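Local coordinates for RNA polymerase sigma-H factor (Fusobacterium nucleatum subsp. nucleatum, PDB 3MZY), which probably acts as a sigma-70 family initiation factor that directs RNA polymerase to specific promoter sites and is then released, at residues I37-M41 and L121-Y125; E101-F105 and K151-W155; F113-V117 and I133-N137. All coordinates share one frame. Numbering follows the deposited sequence.

Contact 1 (I37-M41 and L121-Y125); sequences IRREM and LIRGY
This contact packs a helix flank against a helix end, probably between two domains. Helix 29-50 belongs to sigma-70 region 2. The loop after helix 112-121 belongs to the C-terminal four-helix part, consistent with region 4. Residues 37-41 are regular helix, with Met-41 N bonded to Ile-37 O at 3.1 Å. Leu-121 to Gly-124 form a type I beta turn, closed by Gly-124 N to Leu-121 O at 3.0 Å. Gly-124, at phi/psi 82/24, is the C-prime residue of a Schellman motif that ends the helix; Tyr-125 N bonds to Tyr-120 O. The backbones are closest at Arg-38 and Gly-124, whose CA atoms are 5.4 Å apart. Ile-37 points toward the turn with chi1 m and chi2 t. Its CG2 is 3.5 Å from Leu-121 O and 3.8 Å from Gly-124 N, and its CD1 is 3.9 Å from Leu-121 CG. Leu-15 of helix 8-21 touches both Ile-37 and Leu-121. Met-41, a selenomethionine, is m, t, p. Its SE lies 3.8 Å from Gly-124 CA and its CE 3.7 Å from Arg-123 O. Arg-38 is m, t, p. Arg-38 NH2 donates to Gly-124 O at 3.0 Å. It also donates to water 1 at 3.0 Å, and that water donates to Arg-123 O at 2.9 Å. A CB on Gly-124 would lie 2.7 Å from Met-41 SE and 2.9 Å from Arg-38 NH2. One glycine thus serves both helix end and close approach, while one arginine bonds Gly-124 O directly and Arg-123 O through a water.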
# COMPACT_ATOMS: atom_id res chain seq x y z
N ILE A 37 -4.87 -4.89 2.11
CA ILE A 37 -3.62 -5.52 1.73
C ILE A 37 -3.64 -7.03 1.92
O ILE A 37 -3.18 -7.78 1.06
CB ILE A 37 -2.42 -4.86 2.44
CG1 ILE A 37 -2.16 -3.49 1.79
CG2 ILE A 37 -1.20 -5.77 2.37
CD1 ILE A 37 -1.47 -2.46 2.70
N ARG A 38 -4.24 -7.50 3.01
CA ARG A 38 -4.31 -8.94 3.20
C ARG A 38 -5.39 -9.58 2.33
O ARG A 38 -5.25 -10.73 1.94
CB ARG A 38 -4.44 -9.31 4.68
CG ARG A 38 -3.18 -8.93 5.48
CD ARG A 38 -3.22 -9.49 6.89
NE ARG A 38 -3.12 -10.95 6.96
CZ ARG A 38 -1.97 -11.63 6.93
NH1 ARG A 38 -1.97 -12.95 7.00
NH2 ARG A 38 -0.81 -10.99 6.82
N ARG A 39 -6.44 -8.84 2.00
CA ARG A 39 -7.47 -9.38 1.09
C ARG A 39 -6.82 -9.65 -0.27
O ARG A 39 -6.99 -10.73 -0.83
CB ARG A 39 -8.72 -8.49 0.97
N GLU A 40 -6.04 -8.69 -0.77
CA GLU A 40 -5.32 -8.87 -2.03
C GLU A 40 -4.33 -10.01 -2.01
O GLU A 40 -4.21 -10.75 -2.97
CB GLU A 40 -4.59 -7.59 -2.46
CG GLU A 40 -5.46 -6.53 -3.05
CD GLU A 40 -6.38 -7.01 -4.16
OE1 GLU A 40 -7.56 -6.63 -4.12
OE2 GLU A 40 -5.92 -7.76 -5.05
N MSE A 41 -3.59 -10.16 -0.92
CA MSE A 41 -2.66 -11.29 -0.81
C MSE A 41 -3.39 -12.62 -0.83
O MSE A 41 -2.98 -13.55 -1.53
CB MSE A 41 -1.85 -11.19 0.47
CG MSE A 41 -0.81 -10.10 0.48
SE MSE A 41 -0.27 -9.66 2.31
CE MSE A 41 0.36 -11.42 2.96
N LEU A 121 4.31 -2.99 5.37
CA LEU A 121 2.92 -2.70 5.14
C LEU A 121 2.39 -3.53 3.98
O LEU A 121 1.35 -4.19 4.12
CB LEU A 121 2.75 -1.22 4.85
CG LEU A 121 1.32 -0.66 4.82
CD1 LEU A 121 0.61 -0.84 6.17
CD2 LEU A 121 1.38 0.81 4.41
N ILE A 122 3.11 -3.51 2.86
CA ILE A 122 2.68 -4.25 1.67
C ILE A 122 2.84 -5.75 1.80
O ILE A 122 2.33 -6.50 0.97
CB ILE A 122 3.35 -3.73 0.35
CG1 ILE A 122 4.83 -4.13 0.30
CG2 ILE A 122 3.05 -2.24 0.17
CD1 ILE A 122 5.70 -3.45 -0.79
N ARG A 123 3.52 -6.21 2.85
CA ARG A 123 3.58 -7.65 3.14
C ARG A 123 2.56 -8.06 4.22
O ARG A 123 2.65 -9.16 4.78
CB ARG A 123 5.01 -8.07 3.52
CG ARG A 123 5.99 -8.05 2.36
CD ARG A 123 7.44 -8.09 2.85
NE ARG A 123 8.39 -8.24 1.73
CZ ARG A 123 8.72 -7.27 0.87
NH1 ARG A 123 8.19 -6.05 0.95
NH2 ARG A 123 9.59 -7.52 -0.10
N GLY A 124 1.62 -7.16 4.54
CA GLY A 124 0.45 -7.52 5.35
C GLY A 124 0.68 -7.54 6.85
O GLY A 124 -0.04 -8.24 7.60
N TYR A 125 1.68 -6.78 7.29
CA TYR A 125 1.99 -6.63 8.70
C TYR A 125 1.21 -5.44 9.25
O TYR A 125 1.06 -4.43 8.56
CB TYR A 125 3.49 -6.40 8.87
CG TYR A 125 4.29 -7.65 8.60
CD1 TYR A 125 4.29 -8.69 9.51
CD2 TYR A 125 5.00 -7.80 7.41
CE1 TYR A 125 5.01 -9.85 9.26
CE2 TYR A 125 5.73 -8.94 7.15
CZ TYR A 125 5.73 -9.96 8.08
OH TYR A 125 6.42 -11.10 7.82
O HOH W 1 2.14 -10.88 7.07

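Contact 2 (E101-F105 and K151-W155); sequences EFKKF and KSEEW
Glu-101 starts the first segment, which is helical throughout, with Phe-105 N bonded to Glu-101 O at 2.8 Å. Glu-101 CB lies near the plane of the Trp-155 indole, at the ring edge, 3.5 Å from Trp-155 CZ2. The Glu-101 carboxylate leads away from the partner helix. Phe-102 follows, with chi1 t and chi2 83°. Its backbone N is 3.4 Å from Trp-155 CH2. Its ring presents an edge to the other helix: CE1 is 3.2 Å from Ser-152 OG, and CD1 is 4.0 Å from Trp-155 CZ3. Ser-152 OG is hydrogen-bonded to Ile-148 O within its own helix. The Phe-102 ring also reaches Ile-12 and Leu-16 of helix 8-21. Phe-105, with chi1 t and chi2 -107°, makes the main aromatic contact. Its ring forms an offset stack on the five-membered ring of Trp-155, centroids 4.0 Å apart and planes at 13°. Two CH-pi contacts accompany the stack. Phe-105 CB sits 3.9 Å from the Trp-155 five-membered centroid, and Trp-155 CB sits 3.7 Å from the Phe-105 centroid. Phe-105 CZ is also 3.4 Å from Lys-151 O. Trp-155 has chi1 t and chi2 75°. Residues 151-155 are helical too. The short axes approach to 11.6 Å, and their N-to-C directions make 125°, nearer antiparallel than parallel. The nearest CA pairs are Phe-102 with Ser-152 at 8.2 Å and Phe-105 with Trp-155 at 8.1 Å. The contact packs the first of four C-terminal helices on the last, consistent with sigma region 4. Aromatic stacking and apolar packing, not polar bonds, join these two segments.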
# COMPACT_ATOMS: atom_id res chain seq x y z
N GLU A 101 4.28 2.28 -11.68
CA GLU A 101 4.43 3.72 -11.43
C GLU A 101 4.56 4.00 -9.93
O GLU A 101 5.40 4.80 -9.52
CB GLU A 101 3.28 4.54 -12.03
CG GLU A 101 3.20 4.62 -13.56
CD GLU A 101 4.44 5.22 -14.20
OE1 GLU A 101 4.38 6.39 -14.67
OE2 GLU A 101 5.48 4.53 -14.23
N PHE A 102 3.75 3.34 -9.11
CA PHE A 102 3.84 3.51 -7.67
C PHE A 102 5.19 3.09 -7.09
O PHE A 102 5.77 3.80 -6.28
CB PHE A 102 2.72 2.80 -6.93
CG PHE A 102 2.79 2.97 -5.44
CD1 PHE A 102 2.26 4.12 -4.84
CD2 PHE A 102 3.40 2.01 -4.63
CE1 PHE A 102 2.33 4.29 -3.45
CE2 PHE A 102 3.47 2.18 -3.25
CZ PHE A 102 2.93 3.32 -2.66
N LYS A 103 5.69 1.92 -7.50
CA LYS A 103 6.98 1.45 -7.01
C LYS A 103 8.06 2.51 -7.24
O LYS A 103 8.84 2.83 -6.32
CB LYS A 103 7.36 0.14 -7.67
CG LYS A 103 6.63 -1.05 -7.13
CD LYS A 103 7.40 -2.34 -7.38
CE LYS A 103 6.96 -3.01 -8.66
NZ LYS A 103 7.64 -4.32 -8.88
N LYS A 104 8.08 3.08 -8.44
CA LYS A 104 9.03 4.14 -8.79
C LYS A 104 8.77 5.42 -8.01
O LYS A 104 9.70 6.04 -7.48
CB LYS A 104 9.05 4.39 -10.31
N PHE A 105 7.52 5.85 -7.94
CA PHE A 105 7.21 7.04 -7.18
C PHE A 105 7.73 6.91 -5.73
O PHE A 105 8.43 7.80 -5.20
CB PHE A 105 5.70 7.31 -7.18
CG PHE A 105 5.26 8.26 -6.10
CD1 PHE A 105 4.57 7.79 -4.99
CD2 PHE A 105 5.59 9.62 -6.17
CE1 PHE A 105 4.17 8.67 -3.96
CE2 PHE A 105 5.20 10.50 -5.15
CZ PHE A 105 4.49 10.02 -4.04
N LYS A 151 0.88 11.52 0.64
CA LYS A 151 1.83 11.70 -0.46
C LYS A 151 1.45 10.88 -1.67
O LYS A 151 1.62 11.32 -2.81
CB LYS A 151 3.26 11.39 -0.02
CG LYS A 151 3.84 12.48 0.89
CD LYS A 151 5.10 11.98 1.57
CE LYS A 151 5.56 12.99 2.62
NZ LYS A 151 6.87 12.63 3.19
N SER A 152 0.89 9.70 -1.41
CA SER A 152 0.39 8.85 -2.49
C SER A 152 -0.86 9.43 -3.13
O SER A 152 -0.96 9.45 -4.36
CB SER A 152 0.17 7.40 -2.02
OG SER A 152 1.41 6.81 -1.64
N GLU A 153 -1.81 9.90 -2.30
CA GLU A 153 -3.00 10.62 -2.77
C GLU A 153 -2.63 11.72 -3.74
O GLU A 153 -3.14 11.76 -4.85
CB GLU A 153 -3.77 11.25 -1.61
CG GLU A 153 -4.97 10.46 -1.15
CD GLU A 153 -5.65 11.07 0.07
OE1 GLU A 153 -6.33 12.11 -0.09
OE2 GLU A 153 -5.51 10.50 1.19
N GLU A 154 -1.73 12.60 -3.32
CA GLU A 154 -1.34 13.75 -4.14
C GLU A 154 -0.76 13.28 -5.47
O GLU A 154 -1.03 13.86 -6.52
CB GLU A 154 -0.38 14.66 -3.38
CG GLU A 154 -1.05 15.35 -2.17
CD GLU A 154 -0.05 15.93 -1.15
OE1 GLU A 154 -0.26 17.08 -0.70
OE2 GLU A 154 0.93 15.23 -0.80
N TRP A 155 0.00 12.19 -5.42
CA TRP A 155 0.61 11.63 -6.62
C TRP A 155 -0.44 11.06 -7.60
O TRP A 155 -0.36 11.31 -8.81
CB TRP A 155 1.64 10.56 -6.25
CG TRP A 155 2.13 9.80 -7.41
CD1 TRP A 155 3.03 10.22 -8.37
CD2 TRP A 155 1.77 8.45 -7.77
NE1 TRP A 155 3.25 9.22 -9.29
CE2 TRP A 155 2.49 8.12 -8.95
CE3 TRP A 155 0.91 7.49 -7.21
CZ2 TRP A 155 2.38 6.88 -9.57
CZ3 TRP A 155 0.80 6.25 -7.84
CH2 TRP A 155 1.53 5.95 -9.00

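Contact 3 (F113-V117 and I133-N137); sequences FEKEV and ILSKN
Helices 127-134 and 138-159 form a helix-turn-helix, consistent with sigma region 4, and this contact packs its turn on the preceding helix 112-121. Leu-134 loses the most surface to the contact, 72 Å². It sits near the end of helix 127-134 and points toward helix 112-121 with chi1 m and chi2 t. Leu-134 CA is 8.1 Å from Glu-116 CA, the nearest such pair. Leu-134 CD1 lies 3.9 Å from Val-117 CG2 and 4.1 Å from Phe-113 CE1, near the plane of the phenyl ring. Leu-134 CD2 lies 4.1 Å from Glu-116 CB. Residues 113-117 are helical, with Val-117 N bonded to Phe-113 O at 3.0 Å.

Phe-113, with chi1 t and chi2 26°, extends from helix 112-121 toward Leu-134 and Lys-136. It also packs on Ser-140, Ile-141 and Thr-144 of helix 138-159, so the ring joins three helices. After Leu-134 the chain leaves the helix in a Schellman motif, with Ser-135 at phi/psi 50/54. Lys-136 is extended at -124/160, and Asn-137 stands at the N-cap position of the next helix. This path brings Lys-136 back toward Phe-113. Lys-136 starts m, m, t, and Lys-136 CG is 4.0 Å from Phe-113 CE1. The ammonium makes a cation-pi contact over one ring face, with Lys-136 NZ 4.4 Å from the Phe-113 centroid and 17° off the ring normal.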
# COMPACT_ATOMS: atom_id res chain seq x y z
N PHE A 113 12.77 5.96 6.31
CA PHE A 113 11.75 5.52 7.27
C PHE A 113 10.43 5.12 6.57
O PHE A 113 9.91 4.03 6.80
CB PHE A 113 11.51 6.62 8.34
CG PHE A 113 10.65 6.18 9.51
CD1 PHE A 113 10.57 4.84 9.90
CD2 PHE A 113 9.96 7.13 10.26
CE1 PHE A 113 9.79 4.43 10.99
CE2 PHE A 113 9.18 6.75 11.37
CZ PHE A 113 9.08 5.38 11.73
N GLU A 114 9.93 5.99 5.71
CA GLU A 114 8.73 5.70 4.92
C GLU A 114 8.87 4.42 4.09
O GLU A 114 7.94 3.62 4.02
CB GLU A 114 8.37 6.89 4.05
CG GLU A 114 7.77 8.05 4.81
CD GLU A 114 7.79 9.37 4.04
OE1 GLU A 114 8.44 9.44 2.96
OE2 GLU A 114 7.17 10.36 4.52
N LYS A 115 10.05 4.21 3.50
CA LYS A 115 10.33 2.99 2.74
C LYS A 115 10.37 1.74 3.63
O LYS A 115 9.92 0.66 3.21
CB LYS A 115 11.65 3.11 1.99
CG LYS A 115 11.60 4.04 0.78
CD LYS A 115 13.01 4.35 0.37
CE LYS A 115 13.05 4.92 -0.99
NZ LYS A 115 14.43 5.43 -1.31
N GLU A 116 10.93 1.88 4.83
CA GLU A 116 11.04 0.76 5.75
C GLU A 116 9.65 0.31 6.17
O GLU A 116 9.37 -0.88 6.22
CB GLU A 116 11.86 1.14 6.99
CG GLU A 116 13.36 1.14 6.82
CD GLU A 116 14.10 1.64 8.06
OE1 GLU A 116 15.16 1.06 8.40
OE2 GLU A 116 13.62 2.60 8.72
N VAL A 117 8.78 1.28 6.44
CA VAL A 117 7.39 1.02 6.83
C VAL A 117 6.60 0.39 5.67
O VAL A 117 5.90 -0.60 5.85
CB VAL A 117 6.70 2.32 7.35
CG1 VAL A 117 5.17 2.14 7.41
CG2 VAL A 117 7.25 2.70 8.74
N ILE A 133 8.76 -4.64 14.73
CA ILE A 133 9.82 -4.94 13.78
C ILE A 133 10.91 -3.87 13.77
O ILE A 133 12.11 -4.18 13.82
CB ILE A 133 9.23 -5.17 12.37
CG1 ILE A 133 8.43 -6.48 12.35
CG2 ILE A 133 10.34 -5.14 11.27
CD1 ILE A 133 7.47 -6.60 11.17
N LEU A 134 10.49 -2.61 13.70
CA LEU A 134 11.44 -1.49 13.56
C LEU A 134 11.90 -0.89 14.88
O LEU A 134 12.69 0.07 14.89
CB LEU A 134 10.84 -0.40 12.68
CG LEU A 134 10.46 -0.78 11.24
CD1 LEU A 134 9.70 0.34 10.59
CD2 LEU A 134 11.71 -1.19 10.42
N SER A 135 11.40 -1.44 15.99
CA SER A 135 11.65 -0.90 17.32
C SER A 135 11.34 0.59 17.32
O SER A 135 12.18 1.42 17.66
CB SER A 135 13.08 -1.19 17.77
OG SER A 135 13.34 -2.59 17.71
N LYS A 136 10.13 0.90 16.88
CA LYS A 136 9.65 2.27 16.86
C LYS A 136 8.37 2.26 17.64
O LYS A 136 7.79 1.20 17.84
CB LYS A 136 9.39 2.75 15.42
CG LYS A 136 10.64 2.98 14.59
CD LYS A 136 11.67 3.75 15.37
CE LYS A 136 12.80 4.27 14.49
NZ LYS A 136 12.55 5.69 14.11
N ASN A 137 7.93 3.41 18.12
CA ASN A 137 6.64 3.43 18.81
C ASN A 137 5.44 3.50 17.87
O ASN A 137 5.56 3.93 16.72
CB ASN A 137 6.59 4.43 19.98
CG ASN A 137 6.58 5.89 19.55
OD1 ASN A 137 6.66 6.79 20.40
ND2 ASN A 137 6.48 6.14 18.25

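The segments come in the order 37-41, 101-105, 113-117, 121-125, 133-137, 151-155. Contact 3 is nested within contact 2, and contact 1 crosses both. Contacts 2 and 3 lie within the C-terminal four-helix part, contact 3 including the turn before helix 138-159. Their centres are about 19 Å apart. A salt bridge joins them, Lys-151 NZ to Glu-114 OE2 at 2.7 Å. Contact 1 ties this part to region 2. Its centre is about 16 Å from that of contact 3 and 18 Å from that of contact 2. Contacts 1 and 3 touch where Tyr-125 CD1 packs 4.2 Å from Ile-133 CD1. In holoenzymes of related sigma factors, regions 2 and 4 stand apart, so contact 1 would probably open there.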